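Local coordinates for protein putative RNase YutE (Bacillus subtilis subsp. subtilis str. 168, PDB 1YLM) that is probably the RNase toxin of a putative type VII toxin-antitoxin system, probably neutralised by its cognate antitoxin YutD, at residues A[90-95]-A[112-117]. Sequence-based numbering, arbitrary orientation.
Sequences KKLIAY and YRLIKA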
loop_
_atom_site.group_PDB
_atom_site.type_symbol
_atom_site.label_atom_id
_atom_site.label_comp_id
_atom_site.label_asym_id
_atom_site.label_seq_id
_atom_site.Cartn_x
_atom_site.Cartn_y
_atom_site.Cartn_z
ATOM N N LYS A 90 6.185 1.843 -17.070
ATOM C CA LYS A 90 6.489 0.482 -16.629
ATOM C C LYS A 90 7.626 0.438 -15.593
ATOM O O LYS A 90 7.600 -0.381 -14.675
ATOM C CB LYS A 90 6.848 -0.413 -17.813
ATOM C CG LYS A 90 5.651 -0.899 -18.652
ATOM C CD LYS A 90 6.138 -1.451 -20.004
ATOM C CE LYS A 90 6.251 -2.943 -19.976
ATOM N NZ LYS A 90 6.694 -3.456 -21.312
ATOM N N LYS A 91 8.625 1.300 -15.755
ATOM C CA LYS A 91 9.781 1.309 -14.843
ATOM C C LYS A 91 9.380 1.730 -13.427
ATOM O O LYS A 91 9.910 1.187 -12.448
ATOM C CB LYS A 91 10.905 2.203 -15.383
ATOM C CG LYS A 91 11.539 1.668 -16.676
ATOM C CD LYS A 91 12.521 2.680 -17.285
ATOM C CE LYS A 91 13.157 2.120 -18.594
ATOM N NZ LYS A 91 13.643 0.733 -18.441
ATOM N N LEU A 92 8.431 2.667 -13.319
ATOM C CA LEU A 92 7.875 3.032 -12.010
ATOM C C LEU A 92 7.018 1.909 -11.456
ATOM O O LEU A 92 7.117 1.560 -10.273
ATOM C CB LEU A 92 7.035 4.320 -12.065
ATOM C CG LEU A 92 6.349 4.688 -10.728
ATOM C CD1 LEU A 92 7.351 4.943 -9.578
ATOM C CD2 LEU A 92 5.447 5.902 -10.917
ATOM N N ILE A 93 6.155 1.351 -12.309
ATOM C CA ILE A 93 5.267 0.267 -11.904
ATOM C C ILE A 93 6.035 -0.935 -11.329
ATOM O O ILE A 93 5.565 -1.616 -10.409
ATOM C CB ILE A 93 4.356 -0.154 -13.100
ATOM C CG1 ILE A 93 3.334 0.968 -13.384
ATOM C CG2 ILE A 93 3.689 -1.519 -12.849
ATOM C CD1 ILE A 93 2.670 0.909 -14.769
ATOM N N ALA A 94 7.226 -1.181 -11.867
ATOM C CA ALA A 94 8.078 -2.267 -11.385
ATOM C C ALA A 94 8.447 -2.116 -9.904
ATOM O O ALA A 94 8.837 -3.093 -9.266
ATOM C CB ALA A 94 9.329 -2.378 -12.259
ATOM N N TYR A 95 8.291 -0.904 -9.355
ATOM C CA TYR A 95 8.542 -0.671 -7.923
ATOM C C TYR A 95 7.391 -1.109 -6.993
ATOM O O TYR A 95 7.543 -1.129 -5.774
ATOM C CB TYR A 95 8.965 0.796 -7.662
ATOM C CG TYR A 95 9.945 0.923 -6.512
ATOM C CD1 TYR A 95 11.278 0.540 -6.665
ATOM C CD2 TYR A 95 9.534 1.404 -5.257
ATOM C CE1 TYR A 95 12.182 0.644 -5.617
ATOM C CE2 TYR A 95 10.442 1.490 -4.184
ATOM C CZ TYR A 95 11.762 1.114 -4.379
ATOM O OH TYR A 95 12.690 1.200 -3.352
ATOM N N TYR A 112 12.543 8.246 -5.134
ATOM C CA TYR A 112 12.636 9.633 -5.584
ATOM C C TYR A 112 13.232 9.733 -6.986
ATOM O O TYR A 112 12.679 10.419 -7.863
ATOM C CB TYR A 112 13.449 10.511 -4.611
ATOM C CG TYR A 112 13.553 11.946 -5.092
ATOM C CD1 TYR A 112 12.607 12.898 -4.711
ATOM C CD2 TYR A 112 14.578 12.338 -5.964
ATOM C CE1 TYR A 112 12.687 14.203 -5.170
ATOM C CE2 TYR A 112 14.661 13.638 -6.433
ATOM C CZ TYR A 112 13.715 14.562 -6.028
ATOM O OH TYR A 112 13.807 15.855 -6.486
ATOM N N ARG A 113 14.366 9.053 -7.190
ATOM C CA ARG A 113 15.071 9.133 -8.465
ATOM C C ARG A 113 14.236 8.551 -9.581
ATOM O O ARG A 113 14.232 9.066 -10.695
ATOM C CB ARG A 113 16.444 8.458 -8.381
ATOM C CG ARG A 113 17.433 9.327 -7.591
ATOM C CD ARG A 113 18.831 8.741 -7.549
ATOM N NE ARG A 113 18.914 7.490 -6.799
ATOM C CZ ARG A 113 19.195 7.393 -5.501
ATOM N NH1 ARG A 113 19.398 8.481 -4.760
ATOM N NH2 ARG A 113 19.270 6.198 -4.939
ATOM N N LEU A 114 13.511 7.486 -9.262
ATOM C CA LEU A 114 12.623 6.840 -10.219
ATOM C C LEU A 114 11.497 7.754 -10.695
ATOM O O LEU A 114 11.292 7.933 -11.914
ATOM C CB LEU A 114 12.080 5.546 -9.593
ATOM C CG LEU A 114 11.487 4.475 -10.478
ATOM C CD1 LEU A 114 12.450 4.083 -11.595
ATOM C CD2 LEU A 114 11.100 3.275 -9.590
ATOM N N ILE A 115 10.790 8.358 -9.744
ATOM C CA ILE A 115 9.701 9.271 -10.048
ATOM C C ILE A 115 10.222 10.497 -10.807
ATOM O O ILE A 115 9.629 10.906 -11.809
ATOM C CB ILE A 115 8.952 9.693 -8.751
ATOM C CG1 ILE A 115 8.398 8.447 -8.030
ATOM C CG2 ILE A 115 7.838 10.694 -9.061
ATOM C CD1 ILE A 115 7.763 8.721 -6.669
ATOM N N LYS A 116 11.341 11.055 -10.342
ATOM C CA LYS A 116 11.924 12.235 -10.989
ATOM C C LYS A 116 12.275 11.947 -12.439
ATOM O O LYS A 116 11.942 12.736 -13.334
ATOM C CB LYS A 116 13.147 12.776 -10.224
ATOM C CG LYS A 116 13.369 14.281 -10.453
ATOM C CD LYS A 116 12.392 15.088 -9.582
ATOM C CE LYS A 116 12.231 16.530 -10.019
ATOM N NZ LYS A 116 11.298 17.246 -9.087
ATOM N N ALA A 117 12.897 10.795 -12.668
ATOM C CA ALA A 117 13.334 10.383 -14.002
ATOM C C ALA A 117 12.175 10.290 -14.998
ATOM O O ALA A 117 12.373 10.462 -16.196
ATOM C CB ALA A 117 14.060 9.058 -13.925
#
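Leu114 reaches across from helix 108-117 and sets one methyl, CD2, among Lys91, Leu92 and Tyr95 of segment 90-95. That methyl lies 3.7 Å from Lys91 O, 4.0 Å from Leu92 CA and 3.8 Å from Tyr95 CB, so it packs against backbone as much as against side chains. It also lies about 4.0 Å from both CG and CD1 of Tyr95, approaching the root of the ring obliquely. The other methyl, CD1 of Leu114, is 3.9 Å from Lys91 O. A chi1 of -161° puts CG of Leu114 anti to the backbone N.

Leu92 makes the second, deeper part of the contact. Its CD1 meets Ile115 CG1 at 4.0 Å and Leu114 CD2 at 4.1 Å, touching both neighbours with a single methyl. Behind this layer, Leu92 also packs on Ile46 of helix 32-59 and Ile115 on Phe23 of helix 6-23, which ties the pair into the helical core of the HepT-like fold. Tyr95 is held at its far end, where OH hydrogen-bonds to Glu110 OE1 and to the backbone N of Asp107, just before helix 108-117. The next residue, Arg96, is by similarity the active-site arginine that opens the RX(4)HXY motif region.

Between the two segments the joint is apolar packing without hydrogen bonds: Leu92 CA and Leu114 CA are 6.3 Å apart, with the Leu and Ile branches packed beside them. The contact itself is therefore van der Waals in character, and the directional bonds of the Tyr95 hydroxyl are made outside the two segments, on the residue directly before Arg96.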